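Local coordinates for protein L-asparagine oxygenase (Streptomyces coelicolor, PDB 2OG5) that catalyses the iron(II)- and 2-oxoglutarate-dependent 3-hydroxylation of L-asparagine, giving the (2S,3S)-3-hydroxyasparagine that is built into a calcium-dependent lipopeptide antibiotic, at residues Glu181-Glu186 and Phe232-Pro237; Arg188-Met193 and Asp305-Val310; Gly144-Glu149 and Arg329-Thr334; Cys211-Leu216 and Arg257-Leu262. All coordinates share one frame; numbering follows the deposited sequence.

How the interactions relate
The four contacts surround the active site of a jelly-roll oxygenase at different distances: interactions 1 to 3 border it and interaction 4 lies on the periphery. Interactions 2 and 3 lie about 11 Å apart between centres and share one sheet, in which strands 191-196 and 326-333 are neighbours. Interaction 1, its centre about 13 Å from that of interaction 2, follows metal strand 176-179 into the loop carrying E181; N306 OD1 of interaction 2 accepts from E181 N. Interaction 4 joins interaction 2 through backbone bonds from V212 N to V308 O and from L262 N to R307 O. Along the chain, 144-149 with 329-334 encloses the other three. E149 and R329 of interaction 3 lie beside E181 and N182 of interaction 1, and all four bind L-asparagine.

Interaction 1 of 4, residues Glu181-Glu186 and Phe232-Pro237; sequences ENAFHE and FRTAPP. With NA (sodium ion), chain B.
Just after the first metal-binding strand of this jelly-roll oxygenase, the loop carrying metal ligand E181 turns outward, and F184 on its type I turn, N182 to H185, lies against the proline pair P236-P237. The ring receives the prolines over one face. P237 CD sits 19° off the ring normal, a CH-pi contact, and is 3.4 Å from F184 CE2; P236 CA makes a second, more offset one over the same face. P236 CB also meets F184 CD1 at 3.5 Å. H185 CB covers the opposite face, so the phenyl is held between its own neighbour and the prolines. F184 CG lies between the backbone N and the carbonyl carbon, and this chi1 of 76° turns the ring so that the prolines meet its face. F184 CB lies 3.5 Å from the backbone T234 O. T234 turns its methyl CG2 to the backbone of F184, while its OG1 bonds T269 OG1. F240 adds an edge-to-face ring partner for F184. At the inner end of the loop, E181 OE1 binds the sodium ion at 2.0 Å; H179, H311 and three waters complete the shell. The ion occupies the iron position, and H179, E181 and H311 form the facial triad of two histidines and one carboxylate typical of iron(II)/2-oxoglutarate oxygenases.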
loop_
_atom_site.group_PDB
_atom_site.type_symbol
_atom_site.label_atom_id
_atom_site.label_comp_id
_atom_site.label_asym_id
_atom_site.label_seq_id
_atom_site.Cartn_x
_atom_site.Cartn_y
_atom_site.Cartn_z
ATOM N N GLU A 181 -0.284 -3.142 6.528
ATOM C CA GLU A 181 -0.498 -4.188 5.534
ATOM C C GLU A 181 0.254 -5.454 5.932
ATOM O O GLU A 181 1.450 -5.410 6.193
ATOM C CB GLU A 181 -0.021 -3.715 4.161
ATOM C CG GLU A 181 -0.508 -4.580 3.016
ATOM C CD GLU A 181 -1.993 -4.493 2.812
ATOM O OE1 GLU A 181 -2.595 -3.479 3.224
ATOM O OE2 GLU A 181 -2.588 -5.452 2.264
ATOM N N ASN A 182 -0.468 -6.571 5.968
ATOM C CA ASN A 182 0.084 -7.887 6.262
ATOM C C ASN A 182 0.929 -7.851 7.530
ATOM O O ASN A 182 2.049 -8.359 7.565
ATOM C CB ASN A 182 0.888 -8.446 5.064
ATOM C CG ASN A 182 0.026 -8.636 3.812
ATOM O OD1 ASN A 182 0.539 -8.696 2.680
ATOM N ND2 ASN A 182 -1.285 -8.721 4.003
ATOM N N ALA A 183 0.355 -7.263 8.585
ATOM C CA ALA A 183 1.053 -7.038 9.850
ATOM C C ALA A 183 1.666 -8.314 10.426
ATOM O O ALA A 183 2.732 -8.270 11.041
ATOM C CB ALA A 183 0.104 -6.391 10.883
ATOM N N PHE A 184 1.003 -9.448 10.220
ATOM C CA PHE A 184 1.489 -10.737 10.720
ATOM C C PHE A 184 2.818 -11.179 10.117
ATOM O O PHE A 184 3.502 -12.017 10.699
ATOM C CB PHE A 184 0.452 -11.830 10.428
ATOM C CG PHE A 184 0.422 -12.275 8.980
ATOM C CD1 PHE A 184 1.095 -13.421 8.578
ATOM C CD2 PHE A 184 -0.278 -11.550 8.021
ATOM C CE1 PHE A 184 1.071 -13.824 7.234
ATOM C CE2 PHE A 184 -0.304 -11.958 6.686
ATOM C CZ PHE A 184 0.369 -13.092 6.303
ATOM N N HIS A 185 3.157 -10.672 8.934
ATOM C CA HIS A 185 4.231 -11.270 8.130
ATOM C C HIS A 185 5.586 -10.614 8.387
ATOM O O HIS A 185 5.698 -9.385 8.410
ATOM C CB HIS A 185 3.850 -11.166 6.656
ATOM C CG HIS A 185 4.565 -12.130 5.764
ATOM N ND1 HIS A 185 5.925 -12.074 5.541
ATOM C CD2 HIS A 185 4.099 -13.143 4.995
ATOM C CE1 HIS A 185 6.271 -13.029 4.695
ATOM N NE2 HIS A 185 5.180 -13.688 4.342
ATOM N N GLU A 186 6.605 -11.449 8.575
ATOM C CA GLU A 186 7.985 -10.997 8.786
ATOM C C GLU A 186 8.489 -10.088 7.670
ATOM O O GLU A 186 9.269 -9.170 7.916
ATOM C CB GLU A 186 8.911 -12.218 8.908
ATOM C CG GLU A 186 10.395 -11.898 9.056
ATOM C CD GLU A 186 11.291 -13.133 9.085
ATOM O OE1 GLU A 186 10.786 -14.278 8.948
ATOM O OE2 GLU A 186 12.521 -12.936 9.221
ATOM N N PHE A 232 0.578 -8.843 22.465
ATOM C CA PHE A 232 -0.321 -8.730 21.318
ATOM C C PHE A 232 -0.091 -9.880 20.346
ATOM O O PHE A 232 1.043 -10.171 19.964
ATOM C CB PHE A 232 -0.100 -7.397 20.609
ATOM C CG PHE A 232 -0.145 -6.209 21.526
ATOM C CD1 PHE A 232 -1.335 -5.539 21.764
ATOM C CD2 PHE A 232 1.008 -5.778 22.172
ATOM C CE1 PHE A 232 -1.375 -4.437 22.610
ATOM C CE2 PHE A 232 0.979 -4.694 23.022
ATOM C CZ PHE A 232 -0.217 -4.015 23.247
ATOM N N ARG A 233 -1.177 -10.515 19.921
ATOM C CA ARG A 233 -1.112 -11.656 19.018
ATOM C C ARG A 233 -1.789 -11.303 17.692
ATOM O O ARG A 233 -2.973 -10.993 17.669
ATOM C CB ARG A 233 -1.833 -12.836 19.658
ATOM C CG ARG A 233 -1.750 -14.138 18.880
ATOM C CD ARG A 233 -2.492 -15.245 19.621
ATOM N NE ARG A 233 -1.915 -15.517 20.944
ATOM C CZ ARG A 233 -0.948 -16.399 21.204
ATOM N NH1 ARG A 233 -0.393 -17.130 20.234
ATOM N NH2 ARG A 233 -0.515 -16.551 22.454
ATOM N N THR A 234 -1.031 -11.354 16.598
ATOM C CA THR A 234 -1.576 -11.109 15.258
ATOM C C THR A 234 -1.393 -12.367 14.414
ATOM O O THR A 234 -0.364 -12.560 13.784
ATOM C CB THR A 234 -0.886 -9.901 14.597
ATOM O OG1 THR A 234 -0.920 -8.784 15.492
ATOM C CG2 THR A 234 -1.589 -9.503 13.287
ATOM N N ALA A 235 -2.393 -13.244 14.428
ATOM C CA ALA A 235 -2.262 -14.535 13.745
ATOM C C ALA A 235 -2.398 -14.341 12.237
ATOM O O ALA A 235 -3.068 -13.397 11.798
ATOM C CB ALA A 235 -3.301 -15.532 14.259
ATOM N N PRO A 236 -1.751 -15.219 11.440
ATOM C CA PRO A 236 -1.881 -15.079 9.990
ATOM C C PRO A 236 -3.312 -15.344 9.559
ATOM O O PRO A 236 -4.031 -16.072 10.252
ATOM C CB PRO A 236 -0.958 -16.172 9.432
ATOM C CG PRO A 236 -0.114 -16.628 10.566
ATOM C CD PRO A 236 -0.905 -16.369 11.807
ATOM N N PRO A 237 -3.730 -14.774 8.425
ATOM C CA PRO A 237 -5.061 -15.109 7.936
ATOM C C PRO A 237 -5.131 -16.588 7.549
ATOM O O PRO A 237 -4.099 -17.190 7.244
ATOM C CB PRO A 237 -5.224 -14.212 6.701
ATOM C CG PRO A 237 -4.141 -13.183 6.801
ATOM C CD PRO A 237 -3.031 -13.830 7.539
HETATM NA NA NA B . -4.352 -2.532 3.411
HETATM O O HOH W 1 -5.022 -4.325 3.007
HETATM O O HOH W 2 -6.147 -2.052 2.573
HETATM O O HOH W 3 -4.191 -1.890 0.953
#

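Interaction 2 of 4, residues Arg188-Met193 and Asp305-Val310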
loop_
_atom_site.group_PDB
_atom_site.type_symbol
_atom_site.label_atom_id
_atom_site.label_comp_id
_atom_site.label_asym_id
_atom_site.label_seq_id
_atom_site.Cartn_x
_atom_site.Cartn_y
_atom_site.Cartn_z
ATOM N N ARG A 188 6.463 -8.298 5.557
ATOM C CA ARG A 188 5.356 -7.455 5.132
ATOM C C ARG A 188 5.862 -6.270 4.303
ATOM O O ARG A 188 7.024 -5.881 4.400
ATOM C CB ARG A 188 4.578 -6.976 6.348
ATOM C CG ARG A 188 5.354 -6.090 7.295
ATOM C CD ARG A 188 4.580 -5.929 8.594
ATOM N NE ARG A 188 5.383 -5.319 9.647
ATOM C CZ ARG A 188 6.261 -5.967 10.410
ATOM N NH1 ARG A 188 6.482 -7.266 10.262
ATOM N NH2 ARG A 188 6.932 -5.307 11.345
ATOM N N PRO A 189 4.989 -5.699 3.457
ATOM C CA PRO A 189 5.447 -4.600 2.620
ATOM C C PRO A 189 6.108 -3.489 3.418
ATOM O O PRO A 189 5.652 -3.155 4.516
ATOM C CB PRO A 189 4.145 -4.109 1.977
ATOM C CG PRO A 189 3.298 -5.322 1.931
ATOM C CD PRO A 189 3.581 -6.040 3.202
ATOM N N ASP A 190 7.152 -2.893 2.856
ATOM C CA ASP A 190 7.760 -1.691 3.428
ATOM C C ASP A 190 7.003 -0.448 2.993
ATOM O O ASP A 190 6.765 0.443 3.812
ATOM C CB ASP A 190 9.229 -1.649 3.062
ATOM C CG ASP A 190 9.976 -2.843 3.632
ATOM O OD1 ASP A 190 10.030 -2.974 4.870
ATOM O OD2 ASP A 190 10.454 -3.695 2.849
ATOM N N PHE A 191 6.606 -0.395 1.721
ATOM C CA PHE A 191 5.670 0.627 1.228
ATOM C C PHE A 191 4.481 -0.037 0.564
ATOM O O PHE A 191 4.629 -1.090 -0.073
ATOM C CB PHE A 191 6.323 1.592 0.231
ATOM C CG PHE A 191 7.518 2.309 0.774
ATOM C CD1 PHE A 191 7.375 3.424 1.592
ATOM C CD2 PHE A 191 8.793 1.890 0.449
ATOM C CE1 PHE A 191 8.478 4.071 2.098
ATOM C CE2 PHE A 191 9.906 2.552 0.948
ATOM C CZ PHE A 191 9.742 3.634 1.787
ATOM N N VAL A 192 3.316 0.602 0.681
ATOM C CA VAL A 192 2.126 0.225 -0.072
ATOM C C VAL A 192 1.778 1.385 -0.994
ATOM O O VAL A 192 1.633 2.522 -0.531
ATOM C CB VAL A 192 0.935 -0.045 0.857
ATOM C CG1 VAL A 192 -0.326 -0.397 0.045
ATOM C CG2 VAL A 192 1.277 -1.173 1.836
ATOM N N MET A 193 1.705 1.098 -2.293
ATOM C CA MET A 193 1.400 2.101 -3.312
ATOM C C MET A 193 0.015 1.869 -3.871
ATOM O O MET A 193 -0.323 0.741 -4.234
ATOM C CB MET A 193 2.420 2.031 -4.448
ATOM C CG MET A 193 3.839 2.219 -3.964
ATOM S SD MET A 193 5.011 2.483 -5.307
ATOM C CE MET A 193 4.867 0.927 -6.144
ATOM N N ASP A 305 4.209 4.554 3.968
ATOM C CA ASP A 305 5.318 3.895 4.635
ATOM C C ASP A 305 4.745 2.964 5.685
ATOM O O ASP A 305 4.321 3.385 6.758
ATOM C CB ASP A 305 6.244 4.936 5.260
ATOM C CG ASP A 305 7.486 4.320 5.872
ATOM O OD1 ASP A 305 7.452 3.100 6.157
ATOM O OD2 ASP A 305 8.486 5.054 6.092
ATOM N N ASN A 306 4.720 1.683 5.353
ATOM C CA ASN A 306 4.069 0.666 6.163
ATOM C C ASN A 306 4.831 0.315 7.429
ATOM O O ASN A 306 4.317 -0.464 8.251
ATOM C CB ASN A 306 3.862 -0.599 5.312
ATOM C CG ASN A 306 2.867 -1.582 5.923
ATOM O OD1 ASN A 306 1.776 -1.189 6.371
ATOM N ND2 ASN A 306 3.216 -2.870 5.909
ATOM N N ARG A 307 6.036 0.861 7.596
ATOM C CA ARG A 307 6.787 0.684 8.853
ATOM C C ARG A 307 6.240 1.583 9.965
ATOM O O ARG A 307 6.337 1.229 11.146
ATOM C CB ARG A 307 8.276 1.024 8.681
ATOM C CG ARG A 307 9.184 -0.051 8.096
ATOM C CD ARG A 307 9.183 -0.090 6.592
ATOM N NE ARG A 307 9.539 1.178 5.961
ATOM C CZ ARG A 307 10.742 1.519 5.504
ATOM N NH1 ARG A 307 11.764 0.684 5.546
ATOM N NH2 ARG A 307 10.920 2.713 4.967
ATOM N N VAL A 308 5.680 2.738 9.594
ATOM C CA VAL A 308 5.292 3.763 10.566
ATOM C C VAL A 308 3.843 4.235 10.440
ATOM O O VAL A 308 3.361 4.966 11.304
ATOM C CB VAL A 308 6.217 4.999 10.504
ATOM C CG1 VAL A 308 7.613 4.648 10.993
ATOM C CG2 VAL A 308 6.246 5.601 9.107
ATOM N N THR A 309 3.142 3.808 9.394
ATOM C CA THR A 309 1.818 4.330 9.094
ATOM C C THR A 309 0.840 3.201 8.842
ATOM O O THR A 309 1.130 2.304 8.045
ATOM C CB THR A 309 1.900 5.272 7.877
ATOM O OG1 THR A 309 2.755 6.361 8.223
ATOM C CG2 THR A 309 0.536 5.836 7.462
ATOM N N VAL A 310 -0.294 3.252 9.539
ATOM C CA VAL A 310 -1.429 2.375 9.295
ATOM C C VAL A 310 -2.393 3.035 8.322
ATOM O O VAL A 310 -2.389 4.256 8.161
ATOM C CB VAL A 310 -2.176 2.030 10.597
ATOM C CG1 VAL A 310 -1.265 1.259 11.559
ATOM C CG2 VAL A 310 -2.725 3.296 11.300
HETATM O O HOH W 4 4.099 -2.722 9.959
#
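N306 reaches across to the backbone of 188-193 with two donors, while R307, the next residue, folds back over D190 and F191. With CG of N306 anti to its own N (chi1 -164°), the amide is carried to P189, and ND2 donates to P189 O at 2.8 Å, N-H...O 161°. The acceptor lies almost in the amide plane. The backbone N of N306 donates to D190 O, also at 2.8 Å but along a more bent line. The other end of the amide, OD1, accepts from E181 N, so the group has its rotation fixed and ties this corner to the metal-ligand loop.

R307 bends at chi2 and chi3, which places its guanidinium with D190 CB over one face. NH2 comes within 3.5 Å of F191 CZ, the guanidinium and phenyl planes being 60° apart. The F191 ring leans obliquely on D305, F191 CD1 lying 3.7 Å from D305 CA. D305 OD1 takes two bonds from R307: a salt bridge from NE on its syn side (2.8 Å) and a bond from the backbone N on its anti side, the latter closing an Asx turn; the donors arrive from opposite faces of the carboxylate plane. D305 OD2 is bound by S94 OG, and D190 OD2 accepts from T334 N. Water 4 bridges R188 NE and N306 O.

F191 and D305 form an antiparallel non-hydrogen-bonded pair, and D190 with F191 makes a classic bulge opposite V332. The positive charge of R307, together with the several bonds to the carboxylate, would probably favour the ionised form of D305.

Interaction 3 of 4, residues Gly144-Glu149 and Arg329-Thr334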
loop_
_atom_site.group_PDB
_atom_site.type_symbol
_atom_site.label_atom_id
_atom_site.label_comp_id
_atom_site.label_asym_id
_atom_site.label_seq_id
_atom_site.Cartn_x
_atom_site.Cartn_y
_atom_site.Cartn_z
ATOM N N GLY A 144 6.955 -6.646 -4.800
ATOM C CA GLY A 144 6.780 -7.974 -4.248
ATOM C C GLY A 144 5.319 -8.279 -4.008
ATOM O O GLY A 144 4.482 -7.383 -3.919
ATOM N N ALA A 145 5.011 -9.563 -3.908
ATOM C CA ALA A 145 3.659 -10.004 -3.571
ATOM C C ALA A 145 3.723 -11.348 -2.878
ATOM O O ALA A 145 4.779 -11.958 -2.806
ATOM C CB ALA A 145 2.773 -10.061 -4.792
ATOM N N PHE A 146 2.581 -11.777 -2.345
ATOM C CA PHE A 146 2.511 -12.970 -1.506
ATOM C C PHE A 146 1.611 -13.978 -2.184
ATOM O O PHE A 146 0.500 -13.647 -2.563
ATOM C CB PHE A 146 1.960 -12.602 -0.123
ATOM C CG PHE A 146 2.776 -11.548 0.558
ATOM C CD1 PHE A 146 3.818 -11.895 1.391
ATOM C CD2 PHE A 146 2.546 -10.198 0.297
ATOM C CE1 PHE A 146 4.607 -10.920 1.992
ATOM C CE2 PHE A 146 3.333 -9.216 0.895
ATOM C CZ PHE A 146 4.361 -9.580 1.736
ATOM N N LEU A 147 2.100 -15.208 -2.337
ATOM C CA LEU A 147 1.368 -16.213 -3.114
ATOM C C LEU A 147 -0.091 -16.403 -2.640
ATOM O O LEU A 147 -1.015 -16.506 -3.469
ATOM C CB LEU A 147 2.143 -17.530 -3.108
ATOM C CG LEU A 147 1.548 -18.645 -3.970
ATOM C CD1 LEU A 147 1.339 -18.180 -5.416
ATOM C CD2 LEU A 147 2.400 -19.906 -3.931
ATOM N N PRO A 148 -0.325 -16.456 -1.317
ATOM C CA PRO A 148 -1.709 -16.636 -0.847
ATOM C C PRO A 148 -2.660 -15.441 -0.937
ATOM O O PRO A 148 -3.840 -15.571 -0.569
ATOM C CB PRO A 148 -1.525 -17.015 0.631
ATOM C CG PRO A 148 -0.137 -17.436 0.752
ATOM C CD PRO A 148 0.610 -16.543 -0.189
ATOM N N GLU A 149 -2.173 -14.294 -1.411
ATOM C CA GLU A 149 -2.989 -13.083 -1.499
ATOM C C GLU A 149 -2.999 -12.568 -2.946
ATOM O O GLU A 149 -1.949 -12.231 -3.503
ATOM C CB GLU A 149 -2.424 -12.030 -0.544
ATOM C CG GLU A 149 -3.000 -10.634 -0.668
ATOM C CD GLU A 149 -2.263 -9.616 0.188
ATOM O OE1 GLU A 149 -1.009 -9.563 0.141
ATOM O OE2 GLU A 149 -2.956 -8.851 0.902
ATOM N N ARG A 329 -2.811 -1.564 -6.814
ATOM C CA ARG A 329 -1.928 -1.598 -5.676
ATOM C C ARG A 329 -0.700 -2.448 -5.965
ATOM O O ARG A 329 -0.797 -3.550 -6.501
ATOM C CB ARG A 329 -2.664 -2.187 -4.473
ATOM C CG ARG A 329 -1.843 -2.157 -3.194
ATOM C CD ARG A 329 -2.614 -2.724 -2.053
ATOM N NE ARG A 329 -2.867 -4.141 -2.246
ATOM C CZ ARG A 329 -3.682 -4.865 -1.490
ATOM N NH1 ARG A 329 -4.343 -4.311 -0.489
ATOM N NH2 ARG A 329 -3.851 -6.151 -1.764
ATOM N N THR A 330 0.459 -1.930 -5.562
ATOM C CA THR A 330 1.706 -2.677 -5.581
ATOM C C THR A 330 2.463 -2.461 -4.278
ATOM O O THR A 330 2.526 -1.344 -3.762
ATOM C CB THR A 330 2.578 -2.253 -6.759
ATOM O OG1 THR A 330 1.911 -2.643 -7.954
ATOM C CG2 THR A 330 3.955 -2.895 -6.715
ATOM N N PHE A 331 2.995 -3.559 -3.747
ATOM C CA PHE A 331 3.844 -3.550 -2.559
ATOM C C PHE A 331 5.305 -3.376 -2.933
ATOM O O PHE A 331 5.764 -3.904 -3.958
ATOM C CB PHE A 331 3.710 -4.860 -1.798
ATOM C CG PHE A 331 2.301 -5.199 -1.375
ATOM C CD1 PHE A 331 1.455 -4.236 -0.862
ATOM C CD2 PHE A 331 1.831 -6.503 -1.481
ATOM C CE1 PHE A 331 0.176 -4.554 -0.457
ATOM C CE2 PHE A 331 0.545 -6.832 -1.084
ATOM C CZ PHE A 331 -0.277 -5.857 -0.558
ATOM N N VAL A 332 6.044 -2.651 -2.095
ATOM C CA VAL A 332 7.482 -2.475 -2.254
ATOM C C VAL A 332 8.235 -3.049 -1.068
ATOM O O VAL A 332 7.866 -2.810 0.086
ATOM C CB VAL A 332 7.834 -0.993 -2.371
ATOM C CG1 VAL A 332 9.323 -0.808 -2.640
ATOM C CG2 VAL A 332 6.995 -0.345 -3.476
ATOM N N LEU A 333 9.286 -3.804 -1.382
ATOM C CA LEU A 333 10.247 -4.293 -0.419
ATOM C C LEU A 333 11.529 -3.477 -0.584
ATOM O O LEU A 333 12.103 -3.406 -1.670
ATOM C CB LEU A 333 10.501 -5.794 -0.618
ATOM C CG LEU A 333 9.259 -6.663 -0.368
ATOM C CD1 LEU A 333 9.467 -8.104 -0.882
ATOM C CD2 LEU A 333 8.871 -6.673 1.098
ATOM N N THR A 334 11.942 -2.820 0.497
ATOM C CA THR A 334 13.129 -1.972 0.457
ATOM C C THR A 334 14.424 -2.758 0.329
ATOM O O THR A 334 15.393 -2.231 -0.196
ATOM C CB THR A 334 13.204 -1.084 1.694
ATOM O OG1 THR A 334 12.867 -1.854 2.857
ATOM C CG2 THR A 334 12.229 0.075 1.545
HETATM O O HOH W 5 2.299 -6.047 -5.070
HETATM O O HOH W 6 -5.664 -6.896 0.729
#
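F331 is the hub of this contact, its ring meeting F146 and E149 from separate directions. F331 CD2 lies 3.9 Å from F146 CE2, at the edge of the F146 ring and near its plane, and the two side chains cross at about a right angle. E149 and F331 extend toward one another from opposite directions: E149 OE1 stands 3.4 Å from F331 CE2, at the edge of the phenyl and near its plane, where the partly positive ring hydrogens probably suit a carboxylate oxygen. F331 CZ alone is placed over one face of the R329 guanidinium, 3.4 Å above the plane and offset toward the rim. Strand 329-333 thus carries both the arginine and the phenyl beside it.

E149 and R329 are themselves coupled only loosely. OE2 of E149 lies 3.9 Å from R329 NH2, a long salt bridge in which the oxygen sits well out of the guanidinium plane, so charge alone is at work. Water 6 accepts from R329 NH1 at 3.1 Å, and its link to E149 OE2 is weak. E149 CG is anti to the backbone N, chi1 170°, and the chain stays extended beyond it, which sends the carboxylate to the arginine.

One shell further out, G144 N donates to F331 O at 3.1 Å, and water 5 joins G144 O to F331 N, bridging the strands. A type I turn from F146 to E149, closed by E149 N to F146 O, brings E149 back toward strand 329-333. Q156 OE1 takes an N-H from R329 NH2, and V192 packs beside the arginine.

E149 and R329 both bind L-asparagine, and with N170, E181 and N182 they line the L-asparagine site of this clavaminate synthase-type jelly roll.

Interaction 4 of 4, residues Cys211-Leu216 and Arg257-Leu262; sequences CVRRVL and RSDPDL
L216 pushes its CD2 methyl against P260, meeting the CD end of the proline ring with L216 CD2 3.6 Å from P260 CD. The same methyl is 3.6 Å from R257 O, so it nestles into the bend ahead of strand 260-262. One turn earlier on the short helix, V212 faces the strand itself. Its CG1, set between the backbone N and the carbonyl carbon (chi1 69°), comes to 3.5 Å from P260 O, while V212 CB lies 4.2 Å from L262 CD2. L253 of the paired strand 253-255 also touches V212 and P260, and F287 of helix 274-290 lies against L262, giving this apolar patch further neighbours.

At its outer side R213 stretches from CG to NE in an extended chain toward D259. NE donates to D259 OD1 at 3.0 Å with an N-H...O angle of 164°; the oxygen lies in the guanidinium plane and is met on its syn side, with NE tilted from the carboxylate plane. NH2 adds a weak bond to the same OD1 at 3.3 Å. Both donors go to OD1, and the guanidinium and carboxylate planes are turned 45° apart, so this is not a flat two-oxygen pairing. R213 NH1 is held by G95 O and S94 OG. The helix start is capped by C211, whose SG accepts from R213 N at 3.5 Å.

Apolar packing on the inner side and a salt bridge at the rim thus join helix 212-215 to the hairpin of strands 253-255 and 260-262, and the extra bonds to NH1 probably hold the guanidinium in place for D259, whose carboxylate would be favoured in its charged form.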
loop_
_atom_site.group_PDB
_atom_site.type_symbol
_atom_site.label_atom_id
_atom_site.label_comp_id
_atom_site.label_asym_id
_atom_site.label_seq_id
_atom_site.Cartn_x
_atom_site.Cartn_y
_atom_site.Cartn_z
ATOM N N CYS A 211 -0.083 8.016 11.188
ATOM C CA CYS A 211 1.324 7.725 11.444
ATOM C C CYS A 211 1.607 7.698 12.928
ATOM O O CYS A 211 1.150 8.579 13.676
ATOM C CB CYS A 211 2.191 8.771 10.749
ATOM S SG CYS A 211 3.970 8.457 10.791
ATOM N N VAL A 212 2.368 6.696 13.355
ATOM C CA VAL A 212 2.792 6.591 14.755
ATOM C C VAL A 212 3.539 7.851 15.219
ATOM O O VAL A 212 3.511 8.180 16.409
ATOM C CB VAL A 212 3.663 5.337 15.002
ATOM C CG1 VAL A 212 5.023 5.466 14.334
ATOM C CG2 VAL A 212 3.819 5.069 16.507
ATOM N N ARG A 213 4.172 8.575 14.295
ATOM C CA ARG A 213 4.873 9.830 14.637
ATOM C C ARG A 213 3.941 10.938 15.142
ATOM O O ARG A 213 4.348 11.766 15.966
ATOM C CB ARG A 213 5.678 10.359 13.446
ATOM C CG ARG A 213 6.831 9.454 13.059
ATOM C CD ARG A 213 7.556 9.895 11.798
ATOM N NE ARG A 213 8.673 8.980 11.580
ATOM C CZ ARG A 213 9.078 8.516 10.397
ATOM N NH1 ARG A 213 8.498 8.881 9.273
ATOM N NH2 ARG A 213 10.090 7.668 10.347
ATOM N N ARG A 214 2.710 10.970 14.630
ATOM C CA ARG A 214 1.711 11.934 15.092
ATOM C C ARG A 214 1.130 11.540 16.430
ATOM O O ARG A 214 0.754 12.413 17.201
ATOM C CB ARG A 214 0.546 12.088 14.110
ATOM C CG ARG A 214 0.890 12.637 12.739
ATOM C CD ARG A 214 1.365 14.073 12.810
ATOM N NE ARG A 214 1.330 14.740 11.508
ATOM C CZ ARG A 214 1.803 15.963 11.284
ATOM N NH1 ARG A 214 2.331 16.675 12.275
ATOM N NH2 ARG A 214 1.733 16.490 10.070
ATOM N N VAL A 215 1.019 10.243 16.710
ATOM C CA VAL A 215 0.305 9.815 17.911
ATOM C C VAL A 215 1.184 9.525 19.119
ATOM O O VAL A 215 0.743 9.763 20.242
ATOM C CB VAL A 215 -0.649 8.616 17.666
ATOM C CG1 VAL A 215 -1.524 8.873 16.437
ATOM C CG2 VAL A 215 0.089 7.336 17.524
ATOM N N LEU A 216 2.406 9.031 18.915
ATOM C CA LEU A 216 3.251 8.621 20.050
ATOM C C LEU A 216 3.345 9.682 21.163
ATOM O O LEU A 216 3.167 9.341 22.327
ATOM C CB LEU A 216 4.649 8.178 19.592
ATOM C CG LEU A 216 5.561 7.629 20.700
ATOM C CD1 LEU A 216 4.980 6.367 21.318
ATOM C CD2 LEU A 216 6.959 7.351 20.171
ATOM N N ARG A 257 12.978 4.244 20.615
ATOM C CA ARG A 257 11.949 4.652 21.571
ATOM C C ARG A 257 11.244 5.946 21.204
ATOM O O ARG A 257 10.075 6.123 21.554
ATOM C CB ARG A 257 12.549 4.740 22.973
ATOM C CG ARG A 257 12.696 3.366 23.600
ATOM C CD ARG A 257 11.438 2.990 24.381
ATOM N NE ARG A 257 11.402 1.571 24.740
ATOM C CZ ARG A 257 10.603 1.046 25.672
ATOM N NH1 ARG A 257 9.762 1.814 26.355
ATOM N NH2 ARG A 257 10.649 -0.258 25.932
ATOM N N SER A 258 11.940 6.844 20.512
ATOM C CA SER A 258 11.351 8.113 20.098
ATOM C C SER A 258 10.770 8.071 18.685
ATOM O O SER A 258 9.809 8.790 18.390
ATOM C CB SER A 258 12.372 9.247 20.196
ATOM O OG SER A 258 13.441 9.060 19.298
ATOM N N ASP A 259 11.366 7.238 17.827
ATOM C CA ASP A 259 10.949 7.091 16.426
ATOM C C ASP A 259 10.741 5.602 16.096
ATOM O O ASP A 259 11.414 5.045 15.221
ATOM C CB ASP A 259 12.021 7.735 15.517
ATOM C CG ASP A 259 11.654 7.749 14.034
ATOM O OD1 ASP A 259 10.460 7.682 13.670
ATOM O OD2 ASP A 259 12.588 7.861 13.204
ATOM N N PRO A 260 9.786 4.951 16.783
ATOM C CA PRO A 260 9.572 3.528 16.533
ATOM C C PRO A 260 8.903 3.209 15.194
ATOM O O PRO A 260 8.246 4.062 14.591
ATOM C CB PRO A 260 8.626 3.116 17.663
ATOM C CG PRO A 260 7.883 4.345 17.998
ATOM C CD PRO A 260 8.873 5.473 17.819
ATOM N N ASP A 261 9.083 1.972 14.740
ATOM C CA ASP A 261 8.167 1.380 13.769
ATOM C C ASP A 261 7.004 0.771 14.542
ATOM O O ASP A 261 7.062 0.644 15.772
ATOM C CB ASP A 261 8.857 0.284 12.957
ATOM C CG ASP A 261 9.975 0.803 12.078
ATOM O OD1 ASP A 261 10.006 2.001 11.744
ATOM O OD2 ASP A 261 10.831 -0.021 11.688
ATOM N N LEU A 262 5.945 0.374 13.842
ATOM C CA LEU A 262 4.886 -0.400 14.500
ATOM C C LEU A 262 4.346 -1.533 13.642
ATOM O O LEU A 262 4.569 -1.582 12.434
ATOM C CB LEU A 262 3.752 0.498 14.990
ATOM C CG LEU A 262 2.644 0.879 14.021
ATOM C CD1 LEU A 262 1.571 1.633 14.807
ATOM C CD2 LEU A 262 3.191 1.719 12.862
#